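PDB 3K6K: Esterase/lipase from Uncultured bacterium, which probably hydrolyses carboxylic ester bonds as a bacterial homologue of hormone-sensitive lipase with an alpha/beta hydrolase fold. Local coordinates for residues 58-63 with 69-74; 104-107 with 113-116. All coordinates share one frame; numbering follows the deposited sequence.

Contact 1 (58-63 with 69-74); sequences VELTLT and PCIRQA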
loop_
_atom_site.group_PDB
_atom_site.type_symbol
_atom_site.label_atom_id
_atom_site.label_comp_id
_atom_site.label_asym_id
_atom_site.label_seq_id
_atom_site.Cartn_x
_atom_site.Cartn_y
_atom_site.Cartn_z
ATOM N N VAL A 58 -28.599 9.367 -9.638
ATOM C CA VAL A 58 -28.273 7.974 -9.871
ATOM C C VAL A 58 -29.540 7.168 -9.915
ATOM O O VAL A 58 -30.166 6.995 -8.929
ATOM C CB VAL A 58 -27.248 7.351 -8.857
ATOM C CG1 VAL A 58 -27.109 5.945 -9.092
ATOM C CG2 VAL A 58 -25.935 7.947 -8.978
ATOM N N GLU A 59 -29.874 6.658 -11.082
ATOM C CA GLU A 59 -31.106 5.890 -11.313
ATOM C C GLU A 59 -30.903 4.461 -10.913
ATOM O O GLU A 59 -29.846 3.852 -11.204
ATOM C CB GLU A 59 -31.609 6.032 -12.763
ATOM C CG GLU A 59 -31.923 7.514 -13.010
ATOM C CD GLU A 59 -32.444 7.887 -14.406
ATOM O OE1 GLU A 59 -33.099 8.949 -14.464
ATOM O OE2 GLU A 59 -32.231 7.170 -15.421
ATOM N N LEU A 60 -31.908 3.929 -10.225
ATOM C CA LEU A 60 -31.811 2.589 -9.701
ATOM C C LEU A 60 -32.652 1.597 -10.475
ATOM O O LEU A 60 -33.868 1.471 -10.248
ATOM C CB LEU A 60 -32.192 2.552 -8.208
ATOM C CG LEU A 60 -31.379 3.358 -7.216
ATOM C CD1 LEU A 60 -31.954 3.333 -5.767
ATOM C CD2 LEU A 60 -29.887 2.923 -7.281
ATOM N N THR A 61 -31.999 0.827 -11.344
ATOM C CA THR A 61 -32.722 -0.177 -12.130
ATOM C C THR A 61 -32.657 -1.605 -11.499
ATOM O O THR A 61 -31.566 -2.134 -11.184
ATOM C CB THR A 61 -32.246 -0.086 -13.565
ATOM O OG1 THR A 61 -32.379 1.273 -14.015
ATOM C CG2 THR A 61 -33.011 -1.012 -14.482
ATOM N N LEU A 62 -33.807 -2.222 -11.261
ATOM C CA LEU A 62 -33.804 -3.572 -10.631
ATOM C C LEU A 62 -33.603 -4.596 -11.757
ATOM O O LEU A 62 -34.422 -4.680 -12.671
ATOM C CB LEU A 62 -35.095 -3.875 -9.833
ATOM C CG LEU A 62 -36.064 -2.838 -9.172
ATOM C CD1 LEU A 62 -36.874 -3.506 -8.009
ATOM C CD2 LEU A 62 -35.458 -1.534 -8.643
ATOM N N THR A 63 -32.497 -5.328 -11.767
ATOM C CA THR A 63 -32.291 -6.249 -12.890
ATOM C C THR A 63 -31.624 -7.562 -12.460
ATOM O O THR A 63 -31.725 -7.948 -11.283
ATOM C CB THR A 63 -31.643 -5.549 -14.142
ATOM O OG1 THR A 63 -31.419 -6.525 -15.155
ATOM C CG2 THR A 63 -30.305 -4.874 -13.823
ATOM N N PRO A 69 -29.893 -11.543 -9.017
ATOM C CA PRO A 69 -30.566 -10.238 -8.902
ATOM C C PRO A 69 -29.567 -9.139 -8.629
ATOM O O PRO A 69 -28.598 -9.350 -7.897
ATOM C CB PRO A 69 -31.501 -10.406 -7.666
ATOM C CG PRO A 69 -31.687 -11.855 -7.544
ATOM C CD PRO A 69 -30.329 -12.469 -7.960
ATOM N N CYS A 70 -29.770 -7.986 -9.244
ATOM C CA CYS A 70 -28.911 -6.906 -8.945
ATOM C C CYS A 70 -29.595 -5.585 -9.094
ATOM O O CYS A 70 -30.618 -5.485 -9.762
ATOM C CB CYS A 70 -27.623 -6.994 -9.807
ATOM S SG CYS A 70 -27.824 -6.594 -11.560
ATOM N N ILE A 71 -29.041 -4.566 -8.459
ATOM C CA ILE A 71 -29.482 -3.221 -8.692
ATOM C C ILE A 71 -28.430 -2.547 -9.549
ATOM O O ILE A 71 -27.287 -2.370 -9.118
ATOM C CB ILE A 71 -29.688 -2.428 -7.382
ATOM C CG1 ILE A 71 -30.750 -3.080 -6.510
ATOM C CG2 ILE A 71 -29.991 -0.938 -7.670
ATOM C CD1 ILE A 71 -30.864 -2.362 -5.114
ATOM N N ARG A 72 -28.820 -2.194 -10.769
ATOM C CA ARG A 72 -27.974 -1.481 -11.690
ATOM C C ARG A 72 -28.136 -0.006 -11.401
ATOM O O ARG A 72 -29.255 0.449 -11.092
ATOM C CB ARG A 72 -28.400 -1.817 -13.117
ATOM C CG ARG A 72 -27.519 -1.233 -14.190
ATOM C CD ARG A 72 -27.901 -1.661 -15.610
ATOM N NE ARG A 72 -28.915 -0.797 -16.202
ATOM C CZ ARG A 72 -30.054 -1.255 -16.712
ATOM N NH1 ARG A 72 -30.304 -2.576 -16.714
ATOM N NH2 ARG A 72 -30.930 -0.394 -17.234
ATOM N N GLN A 73 -27.035 0.744 -11.496
ATOM C CA GLN A 73 -26.966 2.106 -10.976
ATOM C C GLN A 73 -26.101 2.936 -11.899
ATOM O O GLN A 73 -24.968 2.523 -12.274
ATOM C CB GLN A 73 -26.366 2.113 -9.533
ATOM C CG GLN A 73 -26.913 1.029 -8.610
ATOM C CD GLN A 73 -26.329 0.964 -7.190
ATOM O OE1 GLN A 73 -26.384 -0.105 -6.550
ATOM N NE2 GLN A 73 -25.839 2.076 -6.669
ATOM N N ALA A 74 -26.615 4.100 -12.260
ATOM C CA ALA A 74 -25.944 4.989 -13.193
ATOM C C ALA A 74 -26.671 6.336 -13.360
ATOM O O ALA A 74 -27.910 6.445 -13.162
ATOM C CB ALA A 74 -25.831 4.325 -14.527
HETATM O O HOH W 1 -31.480 2.257 -16.456
#
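T61 and R72 grip each other through both backbone groups: T61 N donates to R72 O at 2.8 Å, and R72 N returns the bond to T61 O at the same length. This hydrogen-bonded pair sits at the middle of an antiparallel hairpin. T63 and C70 form a second two-bonded pair toward the turn, nearly straight at both N-H groups. At the open end the ladder frays, for E59 N reaches A74 O at 2.9 Å while the return bond from A74 N to E59 O is weak.

Side chains alternate between the faces. On that of T61, T63, C70 and R72, the arginine runs out with CG anti to its backbone N (chi1 -175°) and then bends at chi3 (87°), which turns the guanidinium back over the neighbouring strand. T61 CG2 lies over one of its faces, off-centre, 3.5 Å from R72 NH2, while T63 CG2 packs on R72 CB at 3.7 Å. A water accepts from R72 NH2 and also bonds T61 OG1, each at 2.8 Å. On the other face L60 CD2 touches both I71 CG2 (3.9 Å) and Q73 CG (3.8 Å), the L60 and Q73 side chains lying side by side and pointing the same way; Q73 NE2 is hydrogen-bonded to T103 OG1 on helix 96-110.

Strand 59-65 is one of the sheet's two edge strands within this chain. The chemistry implies a division of labour: paired backbone bonds fix the register, R72 meets threonine methyls, a water and T113 and W115 of strand 113-117, and aliphatic contacts line the other face.

Contact 2 (104-107 with 113-116); sequences TQLA and TLWS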
loop_
_atom_site.group_PDB
_atom_site.type_symbol
_atom_site.label_atom_id
_atom_site.label_comp_id
_atom_site.label_asym_id
_atom_site.label_seq_id
_atom_site.Cartn_x
_atom_site.Cartn_y
_atom_site.Cartn_z
ATOM N N THR A 104 -23.748 4.223 -5.072
ATOM C CA THR A 104 -24.265 5.315 -5.874
ATOM C C THR A 104 -23.214 6.375 -6.020
ATOM O O THR A 104 -23.129 7.023 -7.076
ATOM C CB THR A 104 -25.578 5.937 -5.307
ATOM O OG1 THR A 104 -25.377 6.308 -3.941
ATOM C CG2 THR A 104 -26.771 4.936 -5.414
ATOM N N GLN A 105 -22.405 6.566 -4.980
ATOM C CA GLN A 105 -21.249 7.485 -5.116
ATOM C C GLN A 105 -20.234 6.893 -6.097
ATOM O O GLN A 105 -19.773 7.582 -6.999
ATOM C CB GLN A 105 -20.584 7.853 -3.758
ATOM C CG GLN A 105 -21.448 8.593 -2.768
ATOM C CD GLN A 105 -21.854 10.003 -3.255
ATOM O OE1 GLN A 105 -22.791 10.654 -2.702
ATOM N NE2 GLN A 105 -21.159 10.479 -4.279
ATOM N N LEU A 106 -19.911 5.607 -5.969
ATOM C CA LEU A 106 -18.972 5.002 -6.925
ATOM C C LEU A 106 -19.496 5.271 -8.352
ATOM O O LEU A 106 -18.735 5.689 -9.226
ATOM C CB LEU A 106 -18.746 3.543 -6.600
ATOM C CG LEU A 106 -18.071 3.270 -5.260
ATOM C CD1 LEU A 106 -18.108 1.768 -4.908
ATOM C CD2 LEU A 106 -16.638 3.813 -5.279
ATOM N N ALA A 107 -20.791 5.035 -8.596
ATOM C CA ALA A 107 -21.363 5.213 -9.949
ATOM C C ALA A 107 -21.271 6.687 -10.490
ATOM O O ALA A 107 -20.763 6.920 -11.572
ATOM C CB ALA A 107 -22.811 4.689 -9.986
ATOM N N THR A 113 -21.586 2.523 -15.058
ATOM C CA THR A 113 -22.743 1.789 -14.712
ATOM C C THR A 113 -22.286 0.765 -13.697
ATOM O O THR A 113 -21.445 -0.077 -13.975
ATOM C CB THR A 113 -23.374 1.132 -15.950
ATOM O OG1 THR A 113 -23.669 2.153 -16.919
ATOM C CG2 THR A 113 -24.634 0.371 -15.592
ATOM N N LEU A 114 -22.873 0.808 -12.517
ATOM C CA LEU A 114 -22.464 -0.099 -11.482
ATOM C C LEU A 114 -23.595 -1.106 -11.293
ATOM O O LEU A 114 -24.758 -0.747 -11.340
ATOM C CB LEU A 114 -22.152 0.702 -10.219
ATOM C CG LEU A 114 -21.767 -0.068 -8.966
ATOM C CD1 LEU A 114 -20.809 0.782 -8.082
ATOM C CD2 LEU A 114 -23.041 -0.423 -8.192
ATOM N N TRP A 115 -23.258 -2.361 -11.069
ATOM C CA TRP A 115 -24.221 -3.436 -10.967
ATOM C C TRP A 115 -23.912 -3.997 -9.604
ATOM O O TRP A 115 -22.898 -4.662 -9.461
ATOM C CB TRP A 115 -23.887 -4.549 -11.969
ATOM C CG TRP A 115 -23.931 -4.109 -13.405
ATOM C CD1 TRP A 115 -23.023 -3.333 -14.048
ATOM C CD2 TRP A 115 -24.957 -4.418 -14.373
ATOM N NE1 TRP A 115 -23.397 -3.136 -15.349
ATOM C CE2 TRP A 115 -24.583 -3.792 -15.581
ATOM C CE3 TRP A 115 -26.164 -5.164 -14.326
ATOM C CZ2 TRP A 115 -25.381 -3.863 -16.759
ATOM C CZ3 TRP A 115 -26.948 -5.266 -15.489
ATOM C CH2 TRP A 115 -26.547 -4.612 -16.703
ATOM N N SER A 116 -24.766 -3.717 -8.622
ATOM C CA SER A 116 -24.538 -4.192 -7.275
ATOM C C SER A 116 -25.219 -5.530 -7.072
ATOM O O SER A 116 -26.471 -5.650 -7.064
ATOM C CB SER A 116 -24.939 -3.125 -6.229
ATOM O OG SER A 116 -24.693 -3.600 -4.904
#
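The beta-alpha-beta unit of strand 82-86, helix 96-110 and strand 113-117 is a building block of the alpha/beta hydrolase fold, and here its helix rests on its second strand through aliphatic side chains. L114 carries the strand's share. Its CB meets A107 CB at 4.0 Å, both side chains leaning toward the other segment, though not head-on, and its CD1 methyl touches L106 CB at 3.8 Å. The leucine therefore engages two consecutive helix residues, one with the root of its side chain and the other with the end of a branch.

Torsion explains the reach. With CG of L114 anti to the backbone N (chi1 177°), the chain turns away from A107, and CD1 then comes up to the base of the L106 side chain. The A107 methyl is small, consistent with the close approach of the backbones: its CA is 5.6 Å from that of L114. All three residues are buried, and what joins them is purely van der Waals packing between hydrocarbon groups.

Further neighbours complete the layer. L114 also touches I83 and Y85, and both strands of the unit pack against the helix at L106, through Y85 on one and L114 on the other. W115, next along strand 113-117, has its NE1 hydrogen-bonded to H82 ND1 and its ring packed on C70 and R72 of strand 68-74, while T104 meets Q73 at the hairpin side of helix 96-110.

Overall arrangement
Followed from the N terminus, the chain closes its loops in series, a general way to build a sheet from local pieces. Contact 1 closes first, a tight hairpin between 58-63 and 69-74. The chain then runs through strand 82-86 into helix 96-110, and contact 2 closes where 104-107 meets 113-116. Neither contact nests in the other or crosses it, yet space reunites them: their centres lie about 8 Å apart, and strand 113-117 aligns antiparallel beside 68-74, with probable hydrogen bonds from L114 N to Q73 O and S116 N to I71 O. The hairpin is thereby joined to the parallel strands that begin with 113-117 and 82-86.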